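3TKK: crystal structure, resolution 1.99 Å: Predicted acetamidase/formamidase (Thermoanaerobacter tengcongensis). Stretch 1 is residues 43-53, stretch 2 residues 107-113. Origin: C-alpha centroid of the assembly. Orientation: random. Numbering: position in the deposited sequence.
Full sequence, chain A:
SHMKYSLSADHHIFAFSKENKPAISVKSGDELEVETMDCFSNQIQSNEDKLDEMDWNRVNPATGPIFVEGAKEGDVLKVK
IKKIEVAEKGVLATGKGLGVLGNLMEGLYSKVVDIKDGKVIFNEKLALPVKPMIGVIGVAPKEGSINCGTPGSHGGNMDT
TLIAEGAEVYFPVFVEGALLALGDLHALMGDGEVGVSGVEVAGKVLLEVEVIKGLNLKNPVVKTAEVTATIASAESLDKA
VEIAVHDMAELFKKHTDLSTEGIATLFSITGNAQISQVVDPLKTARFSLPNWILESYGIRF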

# COMPACT_ATOMS: atom_id res chain seq x y z
N GLN A 43 -21.28 18.11 -13.88
CA GLN A 43 -22.56 18.62 -13.33
C GLN A 43 -22.40 19.58 -12.12
O GLN A 43 -23.35 20.28 -11.75
CB GLN A 43 -23.51 17.47 -12.99
CG GLN A 43 -24.09 16.79 -14.22
CD GLN A 43 -25.03 15.65 -13.84
OE1 GLN A 43 -24.60 14.52 -13.57
NE2 GLN A 43 -26.34 15.95 -13.79
N ILE A 44 -21.21 19.57 -11.50
CA ILE A 44 -20.81 20.53 -10.45
C ILE A 44 -19.67 21.41 -10.99
O ILE A 44 -18.51 21.00 -11.04
CB ILE A 44 -20.28 19.86 -9.14
CG1 ILE A 44 -21.31 18.89 -8.51
CG2 ILE A 44 -19.77 20.96 -8.13
CD1 ILE A 44 -20.96 18.56 -7.03
N GLN A 45 -20.03 22.62 -11.38
CA GLN A 45 -19.09 23.57 -11.94
C GLN A 45 -18.83 24.69 -10.96
O GLN A 45 -17.89 25.48 -11.11
CB GLN A 45 -19.66 24.13 -13.24
CG GLN A 45 -19.65 23.11 -14.36
CD GLN A 45 -20.73 23.40 -15.30
OE1 GLN A 45 -21.48 22.51 -15.70
NE2 GLN A 45 -20.87 24.67 -15.65
N SER A 46 -19.71 24.80 -9.96
CA SER A 46 -19.61 25.88 -9.01
C SER A 46 -20.22 25.41 -7.69
O SER A 46 -20.93 24.40 -7.65
CB SER A 46 -20.36 27.12 -9.54
OG SER A 46 -20.66 28.00 -8.48
N ASN A 47 -19.90 26.11 -6.61
CA ASN A 47 -20.58 25.87 -5.35
C ASN A 47 -21.92 26.55 -5.27
O ASN A 47 -22.67 26.65 -6.26
CB ASN A 47 -19.70 26.35 -4.18
CG ASN A 47 -18.54 25.38 -3.84
OD1 ASN A 47 -17.37 25.68 -4.11
ND2 ASN A 47 -18.87 24.23 -3.24
N GLU A 48 -22.18 27.07 -4.08
CA GLU A 48 -23.50 27.59 -3.79
C GLU A 48 -24.46 26.46 -4.21
O GLU A 48 -24.45 25.37 -3.61
CB GLU A 48 -23.75 28.88 -4.59
CG GLU A 48 -24.96 29.73 -4.13
CD GLU A 48 -25.77 30.30 -5.31
OE1 GLU A 48 -25.49 29.89 -6.47
OE2 GLU A 48 -26.68 31.14 -5.10
N ASP A 49 -25.21 26.71 -5.29
CA ASP A 49 -26.36 25.88 -5.74
C ASP A 49 -25.95 24.51 -6.30
O ASP A 49 -26.75 23.55 -6.28
CB ASP A 49 -27.22 26.64 -6.81
CG ASP A 49 -28.48 27.36 -6.24
OD1 ASP A 49 -29.56 27.29 -6.90
OD2 ASP A 49 -28.41 28.00 -5.17
N LYS A 50 -24.72 24.41 -6.82
CA LYS A 50 -24.27 23.14 -7.40
C LYS A 50 -23.82 22.16 -6.32
O LYS A 50 -22.65 22.17 -5.88
CB LYS A 50 -23.20 23.35 -8.47
CG LYS A 50 -23.77 23.85 -9.79
CD LYS A 50 -22.71 23.97 -10.83
CE LYS A 50 -23.33 23.96 -12.20
NZ LYS A 50 -22.57 23.07 -13.12
N LEU A 51 -24.79 21.35 -5.89
CA LEU A 51 -24.57 20.27 -4.93
C LEU A 51 -25.05 18.93 -5.51
O LEU A 51 -25.79 18.89 -6.51
CB LEU A 51 -25.25 20.58 -3.57
CG LEU A 51 -24.83 19.68 -2.37
CD1 LEU A 51 -23.40 19.09 -2.54
CD2 LEU A 51 -25.00 20.39 -0.98
N ASP A 52 -24.58 17.85 -4.88
CA ASP A 52 -24.94 16.48 -5.28
C ASP A 52 -26.48 16.22 -5.25
O ASP A 52 -27.04 15.69 -4.27
CB ASP A 52 -24.14 15.42 -4.47
CG ASP A 52 -22.61 15.47 -4.77
OD1 ASP A 52 -21.92 16.32 -4.16
OD2 ASP A 52 -22.11 14.67 -5.61
N GLU A 53 -27.12 16.66 -6.33
CA GLU A 53 -28.51 16.32 -6.65
C GLU A 53 -28.52 16.40 -8.18
O GLU A 53 -29.41 17.03 -8.79
CB GLU A 53 -29.48 17.32 -6.04
CG GLU A 53 -29.50 18.70 -6.74
CD GLU A 53 -30.20 19.79 -5.90
OE1 GLU A 53 -30.28 20.95 -6.38
OE2 GLU A 53 -30.69 19.50 -4.78
N GLY A 107 -25.39 14.34 5.78
CA GLY A 107 -25.56 14.96 4.47
C GLY A 107 -24.42 14.72 3.45
O GLY A 107 -23.71 13.71 3.50
N LEU A 108 -24.30 15.63 2.48
CA LEU A 108 -23.47 15.40 1.34
C LEU A 108 -22.58 16.65 1.13
O LEU A 108 -23.03 17.76 1.30
CB LEU A 108 -24.35 15.18 0.09
CG LEU A 108 -23.75 14.18 -0.91
CD1 LEU A 108 -22.20 14.39 -1.32
CD2 LEU A 108 -23.92 12.73 -0.33
N TYR A 109 -21.33 16.47 0.75
CA TYR A 109 -20.43 17.61 0.71
C TYR A 109 -19.84 17.64 -0.64
O TYR A 109 -19.58 16.58 -1.18
CB TYR A 109 -19.27 17.36 1.67
CG TYR A 109 -18.14 18.40 1.65
CD1 TYR A 109 -18.23 19.56 2.40
CD2 TYR A 109 -16.99 18.20 0.89
CE1 TYR A 109 -17.18 20.53 2.41
CE2 TYR A 109 -15.92 19.16 0.91
CZ TYR A 109 -16.04 20.29 1.70
OH TYR A 109 -14.99 21.18 1.72
N SER A 110 -19.66 18.84 -1.20
CA SER A 110 -18.70 19.04 -2.30
C SER A 110 -18.04 20.40 -2.19
O SER A 110 -18.60 21.33 -1.62
CB SER A 110 -19.37 18.99 -3.67
OG SER A 110 -20.32 20.03 -3.78
N LYS A 111 -16.83 20.52 -2.74
CA LYS A 111 -16.13 21.76 -2.76
C LYS A 111 -15.48 21.88 -4.11
O LYS A 111 -14.71 20.97 -4.52
CB LYS A 111 -14.98 21.72 -1.78
CG LYS A 111 -14.27 23.09 -1.65
CD LYS A 111 -13.21 22.93 -0.60
CE LYS A 111 -13.15 24.26 0.10
NZ LYS A 111 -13.42 25.33 -0.94
N VAL A 112 -15.70 23.01 -4.77
CA VAL A 112 -15.03 23.20 -6.07
C VAL A 112 -13.74 23.93 -5.74
O VAL A 112 -13.80 24.87 -4.98
CB VAL A 112 -15.90 24.12 -6.98
CG1 VAL A 112 -15.12 24.63 -8.22
CG2 VAL A 112 -17.15 23.38 -7.42
N VAL A 113 -12.60 23.48 -6.25
CA VAL A 113 -11.31 24.13 -6.02
C VAL A 113 -10.67 24.62 -7.32
O VAL A 113 -10.77 23.97 -8.35
CB VAL A 113 -10.34 23.18 -5.34
CG1 VAL A 113 -10.84 22.93 -3.95
CG2 VAL A 113 -10.35 21.78 -6.01

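The hydrogen bonding between these two stretches rests on a single side chain: the carboxamide of N47 reads the backbone of the strand 108-113 almost as a neighbouring strand would. N47 OD1 accepts from V112 N at 3.2 Å with a well-aligned N-H...O angle of 161°, while N47 ND2 donates to S110 O at 3.3 Å, a weak bond because the angle closes to 124°. One amide thus spans K111, using its acceptor on a backbone NH and its donor on a backbone carbonyl, and N47 ND2 passes 3.7 Å from K111 CA on the way. The CA-to-CB bond of N47 points sideways, but with chi1 in the m well the end of the side chain comes nearer to the strand.

No backbone-to-backbone hydrogen bond joins the two stretches. Stretch 1 has no regular helix or strand, and its CA atoms come no nearer than 6.1 Å, from S46 CA to V112 CA. The chain runs up to V112, reverses through a type II' turn from N47 to K50, and comes back past S110 to L108. Within the turn, K50 N donates to N47 O at 3.1 Å, so the residue that grips the strand by its side chain also closes the turn by its carbonyl. S46 OG adds a bond to the same oxygen, N47 O, at 3.3 Å.

The strand answers with its alternation. L108, S110 and V112 point toward stretch 1, whereas Y109 and K111 point away and lose little surface to it. V112 gives up the most area. V112 CG2 meets I44 CG2 at 3.6 Å, an apolar pairing of branched side chains, and lies 3.7 Å from S46 C. S110, small and in the middle, is approached by several residues: I44 CD1 lies 3.6 Å from S110 OG, and L51 CD1 lies 3.5 Å from S110 OG. Methyl groups therefore pack around a hydroxyl here.

At the far end D52 points toward the strand, and D52 OD1 sits 3.4 Å from L108 CD1 and 3.7 Å from S110 CB. That oxygen is buried by the contact without a polar partner anywhere in the model, an electrostatic cost that the packing does not repay with a bond. The rule to take away is economical: let an alternating strand supply the packing face, and let one asparagine at the start of a tight turn engage two of the strand's backbone groups, V112 N firmly and S110 O weakly.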